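Local coordinates for putative iron binding protein (Bordetella pertussis Tohama I, PDB 1Y9U) that binds ferric iron through tyrosine side chains and probably serves iron uptake as a periplasmic solute-binding protein, at residues S98-R107 and T235-A243; L22-I32 and N253-L261. All blocks are in the same frame, centred on the assembly; numbering follows the deposited sequence.

Contact 1 (S98-R107 and T235-A243)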
# COMPACT_ATOMS: atom_id res chain seq x y z
N SER A 98 -7.61 13.42 10.71
CA SER A 98 -6.96 12.51 11.64
C SER A 98 -5.76 11.69 11.05
O SER A 98 -4.82 11.37 11.76
CB SER A 98 -8.01 11.56 12.24
OG SER A 98 -8.74 10.89 11.21
N TRP A 99 -5.83 11.34 9.77
CA TRP A 99 -4.75 10.66 9.04
C TRP A 99 -4.98 10.91 7.56
O TRP A 99 -6.09 11.20 7.14
CB TRP A 99 -4.70 9.14 9.31
CG TRP A 99 -5.97 8.44 9.02
CD1 TRP A 99 -6.98 8.16 9.90
CD2 TRP A 99 -6.39 7.90 7.76
NE1 TRP A 99 -8.01 7.53 9.26
CE2 TRP A 99 -7.67 7.34 7.95
CE3 TRP A 99 -5.82 7.85 6.48
CZ2 TRP A 99 -8.38 6.75 6.91
CZ3 TRP A 99 -6.54 7.27 5.46
CH2 TRP A 99 -7.81 6.73 5.67
N TYR A 100 -3.92 10.79 6.78
CA TYR A 100 -3.97 11.07 5.36
C TYR A 100 -3.10 10.08 4.57
O TYR A 100 -1.95 9.87 4.94
CB TYR A 100 -3.41 12.46 5.11
CG TYR A 100 -4.28 13.58 5.58
CD1 TYR A 100 -4.13 14.10 6.85
CD2 TYR A 100 -5.24 14.12 4.74
CE1 TYR A 100 -4.96 15.16 7.28
CE2 TYR A 100 -6.05 15.16 5.15
CZ TYR A 100 -5.91 15.67 6.39
OH TYR A 100 -6.71 16.73 6.75
N ALA A 101 -3.63 9.51 3.49
CA ALA A 101 -2.81 8.74 2.56
C ALA A 101 -1.83 9.65 1.83
O ALA A 101 -2.15 10.78 1.49
CB ALA A 101 -3.67 8.00 1.54
N LEU A 102 -0.63 9.12 1.60
CA LEU A 102 0.42 9.75 0.82
C LEU A 102 0.78 9.00 -0.45
O LEU A 102 1.26 9.63 -1.40
CB LEU A 102 1.67 9.93 1.67
CG LEU A 102 1.53 10.83 2.91
CD1 LEU A 102 2.85 10.85 3.66
CD2 LEU A 102 1.12 12.25 2.55
N SER A 103 0.53 7.69 -0.50
CA SER A 103 0.72 6.93 -1.73
C SER A 103 -0.16 5.71 -1.69
O SER A 103 -0.63 5.32 -0.63
CB SER A 103 2.17 6.51 -1.89
OG SER A 103 2.52 5.55 -0.91
N LEU A 104 -0.39 5.13 -2.87
CA LEU A 104 -1.27 3.98 -3.04
C LEU A 104 -0.46 2.75 -3.41
O LEU A 104 0.45 2.83 -4.25
CB LEU A 104 -2.32 4.22 -4.13
CG LEU A 104 -3.05 5.56 -4.05
CD1 LEU A 104 -4.06 5.67 -5.18
CD2 LEU A 104 -3.71 5.76 -2.70
N ARG A 105 -0.84 1.62 -2.83
CA ARG A 105 -0.20 0.32 -3.00
C ARG A 105 -1.25 -0.66 -3.48
O ARG A 105 -1.90 -1.34 -2.69
CB ARG A 105 0.39 -0.09 -1.66
CG ARG A 105 1.57 0.82 -1.27
CD ARG A 105 1.90 0.80 0.18
NE ARG A 105 2.23 -0.53 0.69
CZ ARG A 105 3.45 -1.05 0.76
NH1 ARG A 105 4.53 -0.41 0.36
NH2 ARG A 105 3.58 -2.25 1.27
N ASP A 106 -1.41 -0.72 -4.80
CA ASP A 106 -2.41 -1.53 -5.45
C ASP A 106 -1.99 -2.96 -5.58
O ASP A 106 -0.83 -3.27 -5.91
CB ASP A 106 -2.87 -0.96 -6.81
CG ASP A 106 -1.75 -0.63 -7.77
OD1 ASP A 106 -0.73 -0.03 -7.37
OD2 ASP A 106 -1.88 -0.88 -8.96
N ARG A 107 -2.94 -3.84 -5.30
CA ARG A 107 -2.70 -5.27 -5.36
C ARG A 107 -3.33 -5.79 -6.64
O ARG A 107 -4.53 -5.68 -6.84
CB ARG A 107 -3.25 -5.97 -4.11
CG ARG A 107 -2.76 -7.39 -3.97
CD ARG A 107 -2.64 -7.84 -2.50
NE ARG A 107 -2.00 -9.14 -2.29
CZ ARG A 107 -0.68 -9.32 -2.37
NH1 ARG A 107 0.13 -8.33 -2.69
NH2 ARG A 107 -0.18 -10.52 -2.12
N THR A 235 -9.88 -0.97 -8.30
CA THR A 235 -8.77 -1.81 -7.86
C THR A 235 -8.49 -1.59 -6.39
O THR A 235 -8.56 -0.47 -5.90
CB THR A 235 -7.53 -1.45 -8.70
OG1 THR A 235 -7.77 -1.77 -10.08
CG2 THR A 235 -6.29 -2.23 -8.24
N HIS A 236 -8.18 -2.68 -5.68
CA HIS A 236 -7.83 -2.64 -4.29
C HIS A 236 -6.50 -1.93 -4.07
O HIS A 236 -5.50 -2.28 -4.69
CB HIS A 236 -7.70 -4.06 -3.73
CG HIS A 236 -7.27 -4.09 -2.30
ND1 HIS A 236 -6.00 -4.42 -1.86
CD2 HIS A 236 -7.98 -3.77 -1.19
CE1 HIS A 236 -5.97 -4.33 -0.54
NE2 HIS A 236 -7.15 -3.93 -0.11
N VAL A 237 -6.50 -0.97 -3.15
CA VAL A 237 -5.29 -0.32 -2.72
C VAL A 237 -5.16 -0.32 -1.20
O VAL A 237 -6.14 -0.13 -0.46
CB VAL A 237 -5.14 1.14 -3.25
CG1 VAL A 237 -5.27 1.18 -4.76
CG2 VAL A 237 -6.10 2.12 -2.57
N ASN A 238 -3.95 -0.59 -0.73
CA ASN A 238 -3.58 -0.14 0.62
C ASN A 238 -2.76 1.16 0.43
O ASN A 238 -2.63 1.66 -0.69
CB ASN A 238 -2.85 -1.22 1.47
CG ASN A 238 -3.09 -1.08 2.99
OD1 ASN A 238 -3.28 -0.00 3.51
ND2 ASN A 238 -3.15 -2.23 3.70
N ILE A 239 -2.25 1.70 1.52
CA ILE A 239 -1.61 3.00 1.46
C ILE A 239 -0.38 3.10 2.32
O ILE A 239 -0.19 2.33 3.24
CB ILE A 239 -2.61 4.10 1.93
CG1 ILE A 239 -3.01 3.90 3.40
CG2 ILE A 239 -3.82 4.17 1.01
CD1 ILE A 239 -3.81 5.09 3.97
N SER A 240 0.45 4.09 2.02
CA SER A 240 1.29 4.69 3.06
C SER A 240 0.61 5.99 3.47
O SER A 240 -0.20 6.54 2.74
CB SER A 240 2.72 4.97 2.58
OG SER A 240 2.76 6.11 1.73
N GLY A 241 0.96 6.50 4.64
CA GLY A 241 0.29 7.71 5.10
C GLY A 241 0.90 8.27 6.35
O GLY A 241 1.90 7.79 6.85
N ALA A 242 0.27 9.33 6.86
CA ALA A 242 0.82 10.09 7.96
C ALA A 242 -0.27 10.81 8.73
O ALA A 242 -1.38 10.97 8.29
CB ALA A 242 1.83 11.08 7.41
N ALA A 243 0.14 11.28 9.89
CA ALA A 243 -0.72 12.00 10.82
C ALA A 243 0.15 12.93 11.65
O ALA A 243 1.35 12.67 11.81
CB ALA A 243 -1.44 11.04 11.73

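Contact 2 (L22-I32 and N253-L261)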
# COMPACT_ATOMS: atom_id res chain seq x y z
N LEU A 22 13.57 14.36 -0.68
CA LEU A 22 12.44 15.28 -0.62
C LEU A 22 12.39 16.03 0.73
O LEU A 22 11.99 17.18 0.77
CB LEU A 22 11.12 14.58 -0.99
CG LEU A 22 10.55 13.51 -0.07
CD1 LEU A 22 9.73 14.08 1.05
CD2 LEU A 22 9.68 12.55 -0.89
N LEU A 23 12.86 15.41 1.81
CA LEU A 23 12.97 16.10 3.09
C LEU A 23 14.03 17.19 3.05
O LEU A 23 13.84 18.27 3.63
CB LEU A 23 13.27 15.11 4.22
CG LEU A 23 12.19 14.06 4.49
CD1 LEU A 23 12.66 13.13 5.59
CD2 LEU A 23 10.89 14.73 4.87
N ASP A 24 15.14 16.92 2.37
CA ASP A 24 16.21 17.91 2.21
C ASP A 24 15.74 19.11 1.40
O ASP A 24 16.12 20.24 1.70
CB ASP A 24 17.45 17.30 1.54
CG ASP A 24 18.22 16.36 2.46
OD1 ASP A 24 19.10 15.65 1.95
OD2 ASP A 24 18.00 16.25 3.68
N ALA A 25 14.92 18.87 0.37
CA ALA A 25 14.37 19.99 -0.40
C ALA A 25 13.45 20.86 0.47
O ALA A 25 13.53 22.09 0.44
CB ALA A 25 13.63 19.48 -1.60
N PHE A 26 12.62 20.23 1.29
CA PHE A 26 11.74 20.96 2.20
C PHE A 26 12.56 21.81 3.16
O PHE A 26 12.23 22.97 3.40
CB PHE A 26 10.84 20.00 2.97
CG PHE A 26 10.02 20.65 4.04
CD1 PHE A 26 8.80 21.20 3.75
CD2 PHE A 26 10.45 20.66 5.36
CE1 PHE A 26 8.02 21.77 4.74
CE2 PHE A 26 9.69 21.23 6.34
CZ PHE A 26 8.46 21.79 6.03
N ALA A 27 13.60 21.23 3.74
CA ALA A 27 14.44 21.96 4.68
C ALA A 27 15.15 23.13 4.02
O ALA A 27 15.19 24.22 4.59
CB ALA A 27 15.45 21.02 5.30
N LYS A 28 15.72 22.91 2.84
CA LYS A 28 16.42 23.97 2.11
C LYS A 28 15.49 25.15 1.82
O LYS A 28 15.81 26.31 2.10
CB LYS A 28 17.01 23.41 0.80
CG LYS A 28 17.83 24.41 -0.01
CD LYS A 28 18.51 23.75 -1.20
CE LYS A 28 19.86 23.11 -0.84
NZ LYS A 28 20.48 22.38 -2.01
N ASP A 29 14.32 24.83 1.28
CA ASP A 29 13.40 25.85 0.79
C ASP A 29 12.71 26.59 1.91
O ASP A 29 12.52 27.81 1.83
CB ASP A 29 12.36 25.20 -0.13
CG ASP A 29 12.95 24.78 -1.47
OD1 ASP A 29 14.08 25.18 -1.81
OD2 ASP A 29 12.32 24.03 -2.26
N SER A 30 12.35 25.88 2.97
CA SER A 30 11.64 26.44 4.11
C SER A 30 12.53 27.04 5.21
O SER A 30 12.10 27.90 5.99
CB SER A 30 10.72 25.38 4.72
OG SER A 30 11.47 24.43 5.47
N GLY A 31 13.76 26.56 5.28
CA GLY A 31 14.63 26.86 6.42
C GLY A 31 14.31 26.12 7.71
O GLY A 31 14.89 26.40 8.75
N ILE A 32 13.38 25.17 7.66
CA ILE A 32 13.02 24.35 8.80
C ILE A 32 13.89 23.10 8.77
O ILE A 32 13.93 22.39 7.78
CB ILE A 32 11.53 23.95 8.74
CG1 ILE A 32 10.62 25.19 8.74
CG2 ILE A 32 11.18 23.03 9.91
CD1 ILE A 32 9.20 24.91 8.27
N ASN A 253 4.81 23.66 12.01
CA ASN A 253 5.77 23.08 11.08
C ASN A 253 5.35 21.66 10.67
O ASN A 253 5.64 21.22 9.56
CB ASN A 253 7.18 23.05 11.68
CG ASN A 253 7.79 24.42 11.81
OD1 ASN A 253 7.33 25.41 11.22
ND2 ASN A 253 8.88 24.50 12.59
N ALA A 254 4.69 20.95 11.58
CA ALA A 254 4.18 19.60 11.31
C ALA A 254 3.14 19.66 10.20
O ALA A 254 3.17 18.86 9.27
CB ALA A 254 3.57 18.98 12.56
N VAL A 255 2.22 20.61 10.30
CA VAL A 255 1.22 20.78 9.25
C VAL A 255 1.89 21.22 7.96
O VAL A 255 1.55 20.73 6.89
CB VAL A 255 0.08 21.75 9.68
CG1 VAL A 255 -0.92 21.99 8.55
CG2 VAL A 255 -0.65 21.19 10.90
N LYS A 256 2.89 22.11 8.04
CA LYS A 256 3.61 22.53 6.84
C LYS A 256 4.28 21.34 6.16
O LYS A 256 4.24 21.20 4.95
CB LYS A 256 4.66 23.59 7.18
CG LYS A 256 4.10 24.95 7.53
CD LYS A 256 5.19 25.97 7.75
CE LYS A 256 4.63 27.40 7.73
NZ LYS A 256 5.45 28.37 8.49
N LEU A 257 4.90 20.47 6.94
CA LEU A 257 5.54 19.28 6.39
C LEU A 257 4.53 18.34 5.76
O LEU A 257 4.73 17.86 4.66
CB LEU A 257 6.37 18.56 7.44
CG LEU A 257 7.05 17.26 6.99
CD1 LEU A 257 8.00 17.54 5.84
CD2 LEU A 257 7.79 16.66 8.18
N LEU A 258 3.41 18.10 6.43
CA LEU A 258 2.43 17.18 5.90
C LEU A 258 1.81 17.74 4.61
O LEU A 258 1.60 17.03 3.64
CB LEU A 258 1.40 16.86 6.97
CG LEU A 258 0.31 15.83 6.70
CD1 LEU A 258 0.94 14.52 6.36
CD2 LEU A 258 -0.57 15.71 7.92
N GLU A 259 1.56 19.05 4.58
CA GLU A 259 1.06 19.69 3.37
C GLU A 259 2.10 19.61 2.25
O GLU A 259 1.75 19.42 1.09
CB GLU A 259 0.64 21.15 3.66
CG GLU A 259 -0.60 21.23 4.53
CD GLU A 259 -0.99 22.63 4.97
OE1 GLU A 259 -0.10 23.51 4.94
OE2 GLU A 259 -2.17 22.82 5.33
N TYR A 260 3.37 19.76 2.58
CA TYR A 260 4.44 19.61 1.60
C TYR A 260 4.43 18.19 0.99
O TYR A 260 4.63 18.01 -0.20
CB TYR A 260 5.81 19.90 2.23
CG TYR A 260 6.97 19.46 1.38
CD1 TYR A 260 7.33 20.15 0.25
CD2 TYR A 260 7.66 18.30 1.68
CE1 TYR A 260 8.37 19.75 -0.54
CE2 TYR A 260 8.71 17.88 0.91
CZ TYR A 260 9.07 18.60 -0.21
OH TYR A 260 10.13 18.19 -1.00
N LEU A 261 4.19 17.20 1.84
CA LEU A 261 4.24 15.81 1.40
C LEU A 261 3.17 15.44 0.37
O LEU A 261 3.35 14.47 -0.37
CB LEU A 261 4.17 14.84 2.60
CG LEU A 261 5.43 14.81 3.48
CD1 LEU A 261 5.17 14.05 4.76
CD2 LEU A 261 6.62 14.24 2.77

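Contact 1 (S98-R107 and T235-A243)
Ile239 meets both the backbone and the side chains of the neighbouring antiparallel strand. Its CB rests 3.5 Å from Ser103 O. CG2 lies 4.0 Å from Leu104 CD2 and also touches Ala101 CB. With CG1 held between the backbone N and the carbonyl carbon (chi1 64°), the longer branch swings along the strand, and CD1 reaches Ala101 CB and, 3.8 Å away, Trp99 CZ3, the indole and the isoleucine crossing at about a right angle. Helix 64-72 covers Trp99 and Ile239. A classic beta bulge shifts the backbone register: Leu102 and Ser103 both face Ser240. Leu102 N gives Ser240 O a nearly straight bond (2.9 Å, 176°), whereas Ser240 N turns to Ser103 O. The bulge brings Ser103 OG and Ser240 OG within 2.7 Å; Glu276 and Tyr270 are their further partners. Asn238 OD1 bends back to Ile239 N (2.8 Å) and also accepts from Ile64 N. Arg105 lays CD against the Ile239 carbonyl carbon (3.9 Å), then bends at chi3 (58°). The strand pair is consistent with the interlobe hinge strands of periplasmic binding proteins. Its Trp99-Ile239 patch packs on a helix; on the other face, with Ser103 and Ser240, Glu276 pairs with the buried Arg105, whose side chain lies beside Tyr143 and Tyr199, which bind ferric iron, absent from this model: the strands border the iron site.

Contact 2 (L22-I32 and N253-L261)
The Phe26 ring is covered on both faces: Leu257 CD1 sits over its centre, 4.0 Å from the centroid and 8° off the ring normal, while Ser30 OG lies over the opposite face, toward the rim. Tyr260 takes Phe26 CB on one face, 3.8 Å from its centroid. The two aromatic side chains slide past each other in opposite directions, their planes 48° apart, and Phe26 CD1 comes to 3.5 Å from Tyr260 CG. Phe26 CG stands anti to the backbone N (chi1 173°), which carries the ring across to helix 251-261. The phenol reaches back the other way, where its OH makes a weak hydrogen bond to Leu22 O (2.8 Å). Leu22 CD1 meets Leu261 CD2 at 3.6 Å, the two leucines crossing at about a right angle. At the other end, past the ST turn in which Ser30 OG receives Ile32 N, Ile32 CD1 lies 3.5 Å from Asn253 OD1; the amide's ND2 donates to Glu7 O. Two helices far apart in sequence thus pack together over strand 7-12 of the mixed sheet, which touches Leu23, Ile32 and Leu257, away from the iron site. Ring faces and aliphatic branches dominate, the one hydrogen bond between the segments being weak.

The centres of contact 1 and contact 2 lie about 20 Å apart, the first about 6 Å from the centre of the chain and the second about 23 Å out. Along the chain contact 1 is nested within contact 2: helix 20-30 comes first, then strands 100-112 and 237-245, and finally helix 251-261, which follows the last strand directly. That helix joins the two contacts, since Leu258 CD1 packs on Ala242 CB at 3.7 Å and Leu261 on Leu102. Strand 7-12, on which contact 2 rests, belongs to the same mixed sheet as contact 1. Touching Tyr100, Leu102 and Ala242 as well as helix 20-30, helix 251-261 bridges the central strands and the peripheral helix.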